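Local coordinates for zonadhesin (Komagataella phaffii, PDB 5FX8), which is a putative cell-surface adhesion protein that may take part in cell-cell interaction and is represented here by its N-terminal domain, at residues Ile7-Glu12 against Phe25-Val30; Phe31-Ser36 against Ile101-Gly106; Gly106-Thr111 against Thr311-Ala316; Phe110-Ser115 against Arg305-Asp310. All coordinates share one frame; numbering follows the deposited sequence.

How the contacts relate
How one long strand can organise a β domain is seen in strand 101-114, used in succession by contacts 2, 3 and 4. Contact 1 closes along the chain before contact 2 opens; its strand 25-31 is the direct neighbour of strand 101-114, and its centre lies about 11 Å from that of contact 3. Contact 2 holds the start of strand 101-114, contact 3 its middle and contact 4 its end; contacts 3 and 4 share F110 and T111. The centres of contacts 2 and 4 are about 26 Å apart. Strand 312-319, some 200 residues further along the chain than strand 101-114, thus pairs with it in the same mixed sheet.

Contact 1. Residues Ile7-Glu12 against Phe25-Val30; sequences ITVVSE and FVVSFV
V26 has the most surface covered in this strand pair, and it meets residues 7-12 with backbone and side chain alike. Its N donates to V10 O at 2.9 Å, while its carbonyl receives a longer, weak bond from V10 N. The two valine side chains project together from the sheet, V26 CB 4.0 Å from V10 CG2, and the other branch, V26 CG2, rests 3.9 Å from E12 CB just past the strand end.

I7 follows on the opposite face of the sheet. Its CG1 stands anti to the carbonyl carbon (chi1 -59°) and comes 3.8 Å from F29 CD2; CD1 lies equally near CD2 and CE2 of that ring, approaching it obliquely. F25 receives V9 in a similar slanting approach, V9 CG1 being 3.9 Å from F25 CD2.

Between these apolar pairs, T8 and S28 form a hydrogen-bonded antiparallel pair, with S28 N donating to T8 O at 2.9 Å and 171°. On their face a water bridges T8 OG1, S28 OG and V26 O, donating to the last of these.

The inward residues I7, V9 and V27 press on F131 of strand 126-132, whereas T8, V10, V26 and S28 make a partly exposed outer face. Such an antiparallel ladder, largely apolar on one side and mixed on the other, is consistent with the β-sandwich architecture of cohesin-like domains.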
# COMPACT_ATOMS: atom_id res chain seq x y z
N ILE C 7 -14.79 -39.53 61.36
CA ILE C 7 -15.73 -39.09 60.34
C ILE C 7 -14.98 -38.12 59.42
O ILE C 7 -14.53 -37.05 59.86
CB ILE C 7 -16.98 -38.42 60.94
CG1 ILE C 7 -17.72 -39.38 61.87
CG2 ILE C 7 -17.94 -38.01 59.87
CD1 ILE C 7 -18.90 -38.76 62.60
N THR C 8 -14.82 -38.49 58.15
CA THR C 8 -14.03 -37.70 57.22
C THR C 8 -14.91 -37.16 56.10
O THR C 8 -15.96 -37.73 55.79
CB THR C 8 -12.89 -38.52 56.63
OG1 THR C 8 -13.41 -39.60 55.85
CG2 THR C 8 -12.05 -39.07 57.74
N VAL C 9 -14.49 -36.04 55.53
CA VAL C 9 -15.18 -35.42 54.42
C VAL C 9 -14.15 -35.01 53.39
O VAL C 9 -13.20 -34.29 53.71
CB VAL C 9 -16.00 -34.20 54.85
CG1 VAL C 9 -16.69 -33.66 53.65
CG2 VAL C 9 -16.99 -34.59 55.90
N VAL C 10 -14.32 -35.48 52.16
CA VAL C 10 -13.47 -35.08 51.05
C VAL C 10 -14.38 -34.85 49.85
O VAL C 10 -15.57 -35.16 49.88
CB VAL C 10 -12.39 -36.12 50.71
CG1 VAL C 10 -11.57 -36.43 51.92
CG2 VAL C 10 -13.01 -37.36 50.16
N SER C 11 -13.78 -34.31 48.80
CA SER C 11 -14.48 -34.07 47.55
C SER C 11 -14.41 -35.32 46.70
O SER C 11 -13.33 -35.90 46.54
CB SER C 11 -13.86 -32.89 46.81
OG SER C 11 -14.33 -32.81 45.48
N GLU C 12 -15.55 -35.76 46.17
CA GLU C 12 -15.53 -36.89 45.25
C GLU C 12 -14.72 -36.55 44.00
O GLU C 12 -14.08 -37.43 43.42
CB GLU C 12 -16.96 -37.31 44.90
CG GLU C 12 -17.06 -38.48 43.95
CD GLU C 12 -18.43 -39.21 43.98
OE1 GLU C 12 -19.50 -38.57 43.85
OE2 GLU C 12 -18.42 -40.44 44.13
N PHE C 25 -19.57 -34.45 48.14
CA PHE C 25 -18.72 -34.66 49.30
C PHE C 25 -18.93 -36.06 49.85
O PHE C 25 -20.02 -36.39 50.30
CB PHE C 25 -19.02 -33.63 50.37
CG PHE C 25 -18.67 -32.24 49.99
CD1 PHE C 25 -19.52 -31.49 49.21
CD2 PHE C 25 -17.47 -31.69 50.42
CE1 PHE C 25 -19.18 -30.20 48.87
CE2 PHE C 25 -17.14 -30.39 50.07
CZ PHE C 25 -18.00 -29.65 49.29
N VAL C 26 -17.87 -36.87 49.80
CA VAL C 26 -17.87 -38.21 50.37
C VAL C 26 -17.79 -38.07 51.89
O VAL C 26 -16.74 -37.72 52.43
CB VAL C 26 -16.69 -39.01 49.83
CG1 VAL C 26 -16.67 -40.40 50.38
CG2 VAL C 26 -16.76 -39.03 48.35
N VAL C 27 -18.89 -38.31 52.59
CA VAL C 27 -18.92 -38.28 54.05
C VAL C 27 -18.77 -39.71 54.56
O VAL C 27 -19.71 -40.50 54.46
CB VAL C 27 -20.22 -37.65 54.57
CG1 VAL C 27 -20.20 -37.65 56.06
CG2 VAL C 27 -20.35 -36.27 54.08
N SER C 28 -17.61 -40.04 55.14
CA SER C 28 -17.24 -41.40 55.49
C SER C 28 -17.28 -41.63 57.00
O SER C 28 -16.67 -40.90 57.77
CB SER C 28 -15.84 -41.73 54.98
OG SER C 28 -15.81 -41.66 53.58
N PHE C 29 -17.97 -42.69 57.41
CA PHE C 29 -18.08 -43.05 58.82
C PHE C 29 -17.23 -44.28 59.05
O PHE C 29 -17.59 -45.38 58.62
CB PHE C 29 -19.54 -43.29 59.22
CG PHE C 29 -20.40 -42.07 59.08
CD1 PHE C 29 -21.03 -41.79 57.88
CD2 PHE C 29 -20.55 -41.20 60.13
CE1 PHE C 29 -21.81 -40.66 57.74
CE2 PHE C 29 -21.33 -40.08 60.01
CZ PHE C 29 -21.97 -39.81 58.80
N VAL C 30 -16.09 -44.11 59.67
CA VAL C 30 -15.14 -45.18 59.88
C VAL C 30 -15.52 -45.92 61.16
O VAL C 30 -15.78 -45.30 62.19
CB VAL C 30 -13.71 -44.63 59.97
CG1 VAL C 30 -12.69 -45.74 60.20
CG2 VAL C 30 -13.39 -43.90 58.71
O HOH W 1 -14.38 -39.13 53.36

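Contact 2. Residues Phe31-Ser36 against Ile101-Gly106; sequences FSTAGS and ITDLEG
E105 turns its carboxylate back onto S32 and T33 through its first torsion and a bend at chi2: CG stands anti to the carbonyl carbon (chi1 -63°), and chi2, also -63°, swings CD out of the extended line. S32 presents its hydroxyl in return, OG being anti to its own backbone N.

The result is that one oxygen, E105 OE2, accepts two bonds. S32 OG donates at 3.0 Å to the syn lone pair of OE2, on the side of OE1. T33 N donates to OE2 at 3.1 Å along a nearly straight line (173°), but arrives from well above the carboxylate plane. This double grip fixes the turn of the carboxylate and satisfies a main-chain N-H at the point where the chain leaves its strand. T33 then makes a weak return bond, its OG1 accepting from L104 N at 3.3 Å.

The regular pairing that precedes this is short. F31 and G106 form a hydrogen-bonded antiparallel pair, F31 N giving to G106 O at 2.7 Å and G106 N giving to F31 O at 3.0 Å. Among the side chains, F31 and L104 run alongside one another, with F31 CD2 3.9 Å from L104 CD1, and G106 O sits at the edge of the F31 ring, near its plane.

F31 also meets F92 edge-to-face and touches the ring of F314. On the other flank of strand 101-114, T102 and D103 both face A318 in a classic β bulge, so the strand runs between the 31-36 loop and strand 312-319.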
# COMPACT_ATOMS: atom_id res chain seq x y z
N PHE C 31 -15.55 -47.25 61.08
CA PHE C 31 -15.87 -48.12 62.20
C PHE C 31 -14.68 -49.01 62.49
O PHE C 31 -14.16 -49.67 61.59
CB PHE C 31 -17.09 -48.99 61.90
CG PHE C 31 -18.38 -48.22 61.80
CD1 PHE C 31 -18.74 -47.60 60.63
CD2 PHE C 31 -19.24 -48.16 62.87
CE1 PHE C 31 -19.91 -46.93 60.53
CE2 PHE C 31 -20.41 -47.49 62.77
CZ PHE C 31 -20.74 -46.87 61.60
N SER C 32 -14.24 -49.02 63.74
CA SER C 32 -13.10 -49.82 64.15
C SER C 32 -13.26 -50.22 65.61
O SER C 32 -14.03 -49.63 66.36
CB SER C 32 -11.78 -49.07 63.96
OG SER C 32 -10.69 -49.82 64.45
N THR C 33 -12.53 -51.26 65.99
CA THR C 33 -12.43 -51.69 67.37
C THR C 33 -10.97 -52.02 67.64
O THR C 33 -10.37 -52.84 66.94
CB THR C 33 -13.34 -52.89 67.65
OG1 THR C 33 -13.15 -53.88 66.64
CG2 THR C 33 -14.76 -52.48 67.57
N ALA C 34 -10.37 -51.32 68.60
CA ALA C 34 -9.03 -51.64 69.07
C ALA C 34 -8.88 -51.55 70.58
O ALA C 34 -7.83 -51.92 71.11
CB ALA C 34 -7.98 -50.75 68.40
N GLY C 35 -9.88 -51.05 71.30
CA GLY C 35 -9.96 -51.31 72.72
C GLY C 35 -10.67 -52.64 72.89
O GLY C 35 -10.46 -53.55 72.08
N SER C 36 -11.52 -52.76 73.90
CA SER C 36 -12.31 -53.98 74.03
C SER C 36 -13.69 -53.67 74.57
O SER C 36 -14.23 -54.40 75.40
CB SER C 36 -11.61 -55.03 74.90
OG SER C 36 -10.73 -55.82 74.13
N ILE C 101 -21.31 -57.83 69.67
CA ILE C 101 -20.39 -57.86 68.53
C ILE C 101 -18.98 -57.68 69.06
O ILE C 101 -18.70 -56.70 69.76
CB ILE C 101 -20.73 -56.77 67.50
CG1 ILE C 101 -21.84 -57.20 66.56
CG2 ILE C 101 -19.56 -56.50 66.62
CD1 ILE C 101 -23.15 -57.24 67.15
N THR C 102 -18.09 -58.61 68.74
CA THR C 102 -16.73 -58.51 69.24
C THR C 102 -15.83 -57.68 68.34
O THR C 102 -14.99 -56.92 68.85
CB THR C 102 -16.14 -59.90 69.41
OG1 THR C 102 -15.64 -60.35 68.15
CG2 THR C 102 -17.20 -60.85 69.86
N ASP C 103 -15.97 -57.80 67.02
CA ASP C 103 -15.11 -57.13 66.07
C ASP C 103 -15.93 -56.38 65.04
O ASP C 103 -16.97 -56.87 64.58
CB ASP C 103 -14.19 -58.12 65.35
CG ASP C 103 -13.23 -58.80 66.28
OD1 ASP C 103 -12.94 -58.24 67.36
OD2 ASP C 103 -12.74 -59.90 65.93
N LEU C 104 -15.46 -55.19 64.68
CA LEU C 104 -16.13 -54.38 63.67
C LEU C 104 -15.08 -53.54 62.96
O LEU C 104 -14.43 -52.71 63.60
CB LEU C 104 -17.18 -53.47 64.30
CG LEU C 104 -18.58 -53.42 63.68
CD1 LEU C 104 -19.12 -52.00 63.69
CD2 LEU C 104 -18.65 -54.02 62.29
N GLU C 105 -14.93 -53.75 61.65
CA GLU C 105 -14.07 -52.90 60.83
C GLU C 105 -14.79 -52.59 59.54
O GLU C 105 -15.12 -53.51 58.78
CB GLU C 105 -12.73 -53.57 60.53
CG GLU C 105 -11.87 -53.85 61.73
CD GLU C 105 -11.43 -52.60 62.46
OE1 GLU C 105 -11.41 -51.51 61.83
OE2 GLU C 105 -11.10 -52.71 63.66
N GLY C 106 -15.01 -51.31 59.26
CA GLY C 106 -15.60 -50.94 57.99
C GLY C 106 -15.74 -49.44 57.85
O GLY C 106 -15.46 -48.68 58.78

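Contact 3. Residues Gly106-Thr111 against Thr311-Ala316; sequences GVVFFT and TAAFEA
G106 and F314 face one another as an antiparallel, non-hydrogen-bonded pair where the C-terminal strand 312-319 joins the mixed β sheet of the first cohesin-like domain. The pairing is brief: the axes of strands 106-111 and 312-314 stand 131° apart, and the chain turns a corner at E315. There E315 and A316 both face E105, a classic β bulge.

The side chain of F314 explains much of the contact. Its CB lies by the carbonyl oxygen of E105, the residue before G106. CG, anti to the carbonyl carbon (chi1 -69°), is 4.1 Å from G106 CA, and the ring continues past that carbon at an oblique angle. CD1 is the ring atom nearest to it, 3.5 Å from G106 CA, with CE1 following at 4.0 Å. At the far side of the ring, CE2 and CZ reach V108, CE2 standing 4.2 Å from V108 CG2 and CZ at a like distance from the same methyl. G106 has no side chain, and the ring lies directly against its main chain.

A313 comes at the strand from beside this ring, its CB pointing toward residues 106-111 and lying 4.2 Å from V108 CG2. V108 CG2 therefore touches both the alanine and the phenylalanine. F70 of strand 68-72 packs on V108, A313 and F314, and V78 and L79 add to the cover of the F314 ring. E105, just before residues 106-111, bonds E315 and A316; between 106-111 and 311-316 themselves a single backbone hydrogen bond is made, V107 N donating to A313 O at 3.0 Å with an N-H...O angle of 155°.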
# COMPACT_ATOMS: atom_id res chain seq x y z
N GLY C 106 -15.01 -51.31 59.26
CA GLY C 106 -15.60 -50.94 57.99
C GLY C 106 -15.74 -49.44 57.85
O GLY C 106 -15.46 -48.68 58.78
N VAL C 107 -16.18 -49.02 56.67
CA VAL C 107 -16.44 -47.62 56.39
C VAL C 107 -17.81 -47.50 55.72
O VAL C 107 -18.04 -48.10 54.66
CB VAL C 107 -15.35 -46.99 55.49
CG1 VAL C 107 -15.65 -45.52 55.30
CG2 VAL C 107 -13.95 -47.19 56.05
N VAL C 108 -18.70 -46.74 56.32
CA VAL C 108 -19.95 -46.36 55.67
C VAL C 108 -19.79 -44.94 55.16
O VAL C 108 -19.42 -44.04 55.92
CB VAL C 108 -21.15 -46.49 56.63
CG1 VAL C 108 -22.34 -45.67 56.13
CG2 VAL C 108 -21.56 -47.94 56.79
N PHE C 109 -20.04 -44.74 53.88
CA PHE C 109 -19.99 -43.40 53.32
C PHE C 109 -21.24 -43.11 52.53
O PHE C 109 -21.91 -44.00 52.01
CB PHE C 109 -18.74 -43.20 52.46
CG PHE C 109 -18.79 -43.87 51.13
CD1 PHE C 109 -19.39 -43.24 50.05
CD2 PHE C 109 -18.18 -45.08 50.93
CE1 PHE C 109 -19.43 -43.84 48.84
CE2 PHE C 109 -18.20 -45.68 49.70
CZ PHE C 109 -18.83 -45.06 48.66
N PHE C 110 -21.57 -41.83 52.47
CA PHE C 110 -22.58 -41.31 51.58
C PHE C 110 -22.02 -40.10 50.86
O PHE C 110 -21.12 -39.43 51.36
CB PHE C 110 -23.83 -40.91 52.33
CG PHE C 110 -24.50 -42.03 53.05
CD1 PHE C 110 -25.40 -42.84 52.39
CD2 PHE C 110 -24.25 -42.24 54.39
CE1 PHE C 110 -26.06 -43.87 53.07
CE2 PHE C 110 -24.90 -43.26 55.07
CZ PHE C 110 -25.80 -44.08 54.41
N THR C 111 -22.56 -39.81 49.67
CA THR C 111 -22.18 -38.64 48.91
C THR C 111 -23.26 -37.58 49.10
O THR C 111 -24.43 -37.79 48.77
CB THR C 111 -21.96 -38.94 47.42
OG1 THR C 111 -23.18 -39.37 46.82
CG2 THR C 111 -20.93 -40.01 47.23
N THR C 311 -22.64 -50.69 49.75
CA THR C 311 -23.15 -51.56 50.79
C THR C 311 -22.13 -52.59 51.25
O THR C 311 -22.26 -53.10 52.36
CB THR C 311 -24.42 -52.25 50.35
OG1 THR C 311 -24.13 -53.14 49.26
CG2 THR C 311 -25.39 -51.22 49.91
N ALA C 312 -21.12 -52.89 50.44
CA ALA C 312 -20.07 -53.82 50.85
C ALA C 312 -19.04 -53.06 51.67
O ALA C 312 -17.92 -52.78 51.25
CB ALA C 312 -19.44 -54.48 49.63
N ALA C 313 -19.44 -52.73 52.90
CA ALA C 313 -18.75 -51.70 53.66
C ALA C 313 -17.84 -52.22 54.76
O ALA C 313 -16.96 -51.48 55.19
CB ALA C 313 -19.78 -50.76 54.29
N PHE C 314 -18.02 -53.45 55.23
CA PHE C 314 -17.30 -53.93 56.40
C PHE C 314 -16.35 -55.07 56.06
O PHE C 314 -16.73 -56.02 55.37
CB PHE C 314 -18.27 -54.37 57.50
CG PHE C 314 -19.03 -53.23 58.11
CD1 PHE C 314 -18.51 -52.54 59.17
CD2 PHE C 314 -20.26 -52.86 57.61
CE1 PHE C 314 -19.20 -51.50 59.73
CE2 PHE C 314 -20.94 -51.82 58.16
CZ PHE C 314 -20.41 -51.14 59.23
N GLU C 315 -15.13 -54.98 56.58
CA GLU C 315 -14.09 -55.98 56.37
C GLU C 315 -13.98 -57.00 57.51
O GLU C 315 -13.52 -58.11 57.27
CB GLU C 315 -12.72 -55.31 56.20
CG GLU C 315 -12.71 -54.16 55.21
CD GLU C 315 -11.33 -53.82 54.70
OE1 GLU C 315 -10.57 -53.13 55.41
OE2 GLU C 315 -11.00 -54.25 53.58
N ALA C 316 -14.36 -56.64 58.73
CA ALA C 316 -14.28 -57.54 59.87
C ALA C 316 -15.56 -57.44 60.67
O ALA C 316 -16.06 -56.34 60.92
CB ALA C 316 -13.11 -57.22 60.79

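Contact 4. Residues Phe110-Ser115 against Arg305-Asp310; sequences FTLKLS and RASRTD
T111 and R308 carry the hydrogen bonds of this contact, and they bind each other twice. R308 N donates to T111 OG1 at 2.8 Å, while T111 N donates to R308 O at 3.1 Å in the plane of that carbonyl. T111 OG1 lies between its own backbone N and carbonyl carbon (chi1 64°), where the N-H of R308 meets it. S307 adds a third bond, its OG giving to T111 O at 2.8 Å and approaching nearly along the C=O axis; the same hydroxyl is also bonded to V57 N. T111 is thus held at its N, its carbonyl and its hydroxyl by a loop without regular secondary structure.

The interactions of the R308 guanidinium form a second group. The arginine chain bends at chi2 and chi3 and curls back, so that NE donates to A306 O at 2.8 Å, nearly in the guanidinium plane, while T111 OG1 lies over one face of the group. NH2 forms a salt bridge with E12, and the cation also meets the rings of W24 and Y304; the carboxylate would be expected to offset part of its charge.

Van der Waals contact is smaller. The side chains of F110 and T309 extend in company, F110 CD1 being 3.8 Å from T309 CB, and T309 OG1 sits over one face of the ring while bonding to F109 O.

The loop 305-310 leads from strand 294-304 of the second cohesin-like domain to strand 312-319. It lies along one edge of strand 101-114 here, and F110 and L112 bond to V27 and F25 of strand 25-31 on the other.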
# COMPACT_ATOMS: atom_id res chain seq x y z
N PHE C 110 -21.57 -41.83 52.47
CA PHE C 110 -22.58 -41.31 51.58
C PHE C 110 -22.02 -40.10 50.86
O PHE C 110 -21.12 -39.43 51.36
CB PHE C 110 -23.83 -40.91 52.33
CG PHE C 110 -24.50 -42.03 53.05
CD1 PHE C 110 -25.40 -42.84 52.39
CD2 PHE C 110 -24.25 -42.24 54.39
CE1 PHE C 110 -26.06 -43.87 53.07
CE2 PHE C 110 -24.90 -43.26 55.07
CZ PHE C 110 -25.80 -44.08 54.41
N THR C 111 -22.56 -39.81 49.67
CA THR C 111 -22.18 -38.64 48.91
C THR C 111 -23.26 -37.58 49.10
O THR C 111 -24.43 -37.79 48.77
CB THR C 111 -21.96 -38.94 47.42
OG1 THR C 111 -23.18 -39.37 46.82
CG2 THR C 111 -20.93 -40.01 47.23
N LEU C 112 -22.86 -36.43 49.62
CA LEU C 112 -23.77 -35.33 49.88
C LEU C 112 -23.36 -34.13 49.05
O LEU C 112 -22.23 -34.02 48.59
CB LEU C 112 -23.77 -34.97 51.38
CG LEU C 112 -23.98 -36.15 52.32
CD1 LEU C 112 -23.96 -35.71 53.75
CD2 LEU C 112 -25.30 -36.75 52.02
N LYS C 113 -24.31 -33.23 48.85
CA LYS C 113 -24.08 -31.93 48.24
C LYS C 113 -24.23 -30.84 49.29
O LYS C 113 -24.91 -31.02 50.30
CB LYS C 113 -25.06 -31.68 47.10
CG LYS C 113 -24.89 -32.55 45.89
CD LYS C 113 -23.53 -32.37 45.23
CE LYS C 113 -23.59 -32.65 43.74
NZ LYS C 113 -24.47 -31.66 43.02
N LEU C 114 -23.61 -29.70 49.04
CA LEU C 114 -23.84 -28.55 49.90
C LEU C 114 -25.19 -27.94 49.60
O LEU C 114 -25.61 -27.88 48.45
CB LEU C 114 -22.73 -27.52 49.71
CG LEU C 114 -21.39 -27.86 50.34
CD1 LEU C 114 -20.33 -26.96 49.79
CD2 LEU C 114 -21.46 -27.70 51.85
N SER C 115 -25.89 -27.49 50.63
CA SER C 115 -27.20 -26.87 50.44
C SER C 115 -27.10 -25.55 49.68
O SER C 115 -26.09 -24.84 49.73
CB SER C 115 -27.88 -26.63 51.78
OG SER C 115 -27.16 -25.71 52.56
N ARG C 305 -26.79 -38.44 39.69
CA ARG C 305 -28.06 -37.81 39.99
C ARG C 305 -28.47 -37.90 41.45
O ARG C 305 -29.29 -37.11 41.89
CB ARG C 305 -29.15 -38.39 39.09
CG ARG C 305 -28.92 -38.08 37.64
CD ARG C 305 -29.98 -38.67 36.75
NE ARG C 305 -30.89 -37.66 36.25
CZ ARG C 305 -31.80 -37.89 35.32
NH1 ARG C 305 -31.90 -39.10 34.79
NH2 ARG C 305 -32.60 -36.93 34.90
N ALA C 306 -27.90 -38.82 42.21
CA ALA C 306 -28.38 -39.03 43.57
C ALA C 306 -27.21 -39.28 44.51
O ALA C 306 -26.10 -39.60 44.08
CB ALA C 306 -29.36 -40.20 43.63
N SER C 307 -27.46 -39.12 45.80
CA SER C 307 -26.51 -39.53 46.81
C SER C 307 -26.28 -41.03 46.74
O SER C 307 -27.22 -41.81 46.58
CB SER C 307 -27.01 -39.16 48.20
OG SER C 307 -27.16 -37.76 48.35
N ARG C 308 -25.04 -41.45 46.88
CA ARG C 308 -24.66 -42.82 46.64
C ARG C 308 -23.88 -43.36 47.82
O ARG C 308 -23.36 -42.60 48.64
CB ARG C 308 -23.87 -42.95 45.34
CG ARG C 308 -24.72 -42.71 44.11
CD ARG C 308 -23.99 -41.98 43.02
NE ARG C 308 -23.56 -40.63 43.38
CZ ARG C 308 -22.29 -40.27 43.53
NH1 ARG C 308 -21.33 -41.15 43.34
NH2 ARG C 308 -21.99 -39.03 43.87
N THR C 309 -23.80 -44.68 47.91
CA THR C 309 -23.07 -45.34 48.98
C THR C 309 -22.42 -46.60 48.43
O THR C 309 -22.38 -46.82 47.22
CB THR C 309 -23.99 -45.61 50.16
OG1 THR C 309 -23.20 -46.13 51.22
CG2 THR C 309 -25.04 -46.62 49.80
N ASP C 310 -21.88 -47.44 49.31
CA ASP C 310 -21.38 -48.77 48.95
C ASP C 310 -21.76 -49.74 50.06
O ASP C 310 -21.23 -49.66 51.17
CB ASP C 310 -19.87 -48.77 48.72
CG ASP C 310 -19.34 -50.17 48.31
OD1 ASP C 310 -20.14 -51.12 48.12
OD2 ASP C 310 -18.11 -50.32 48.13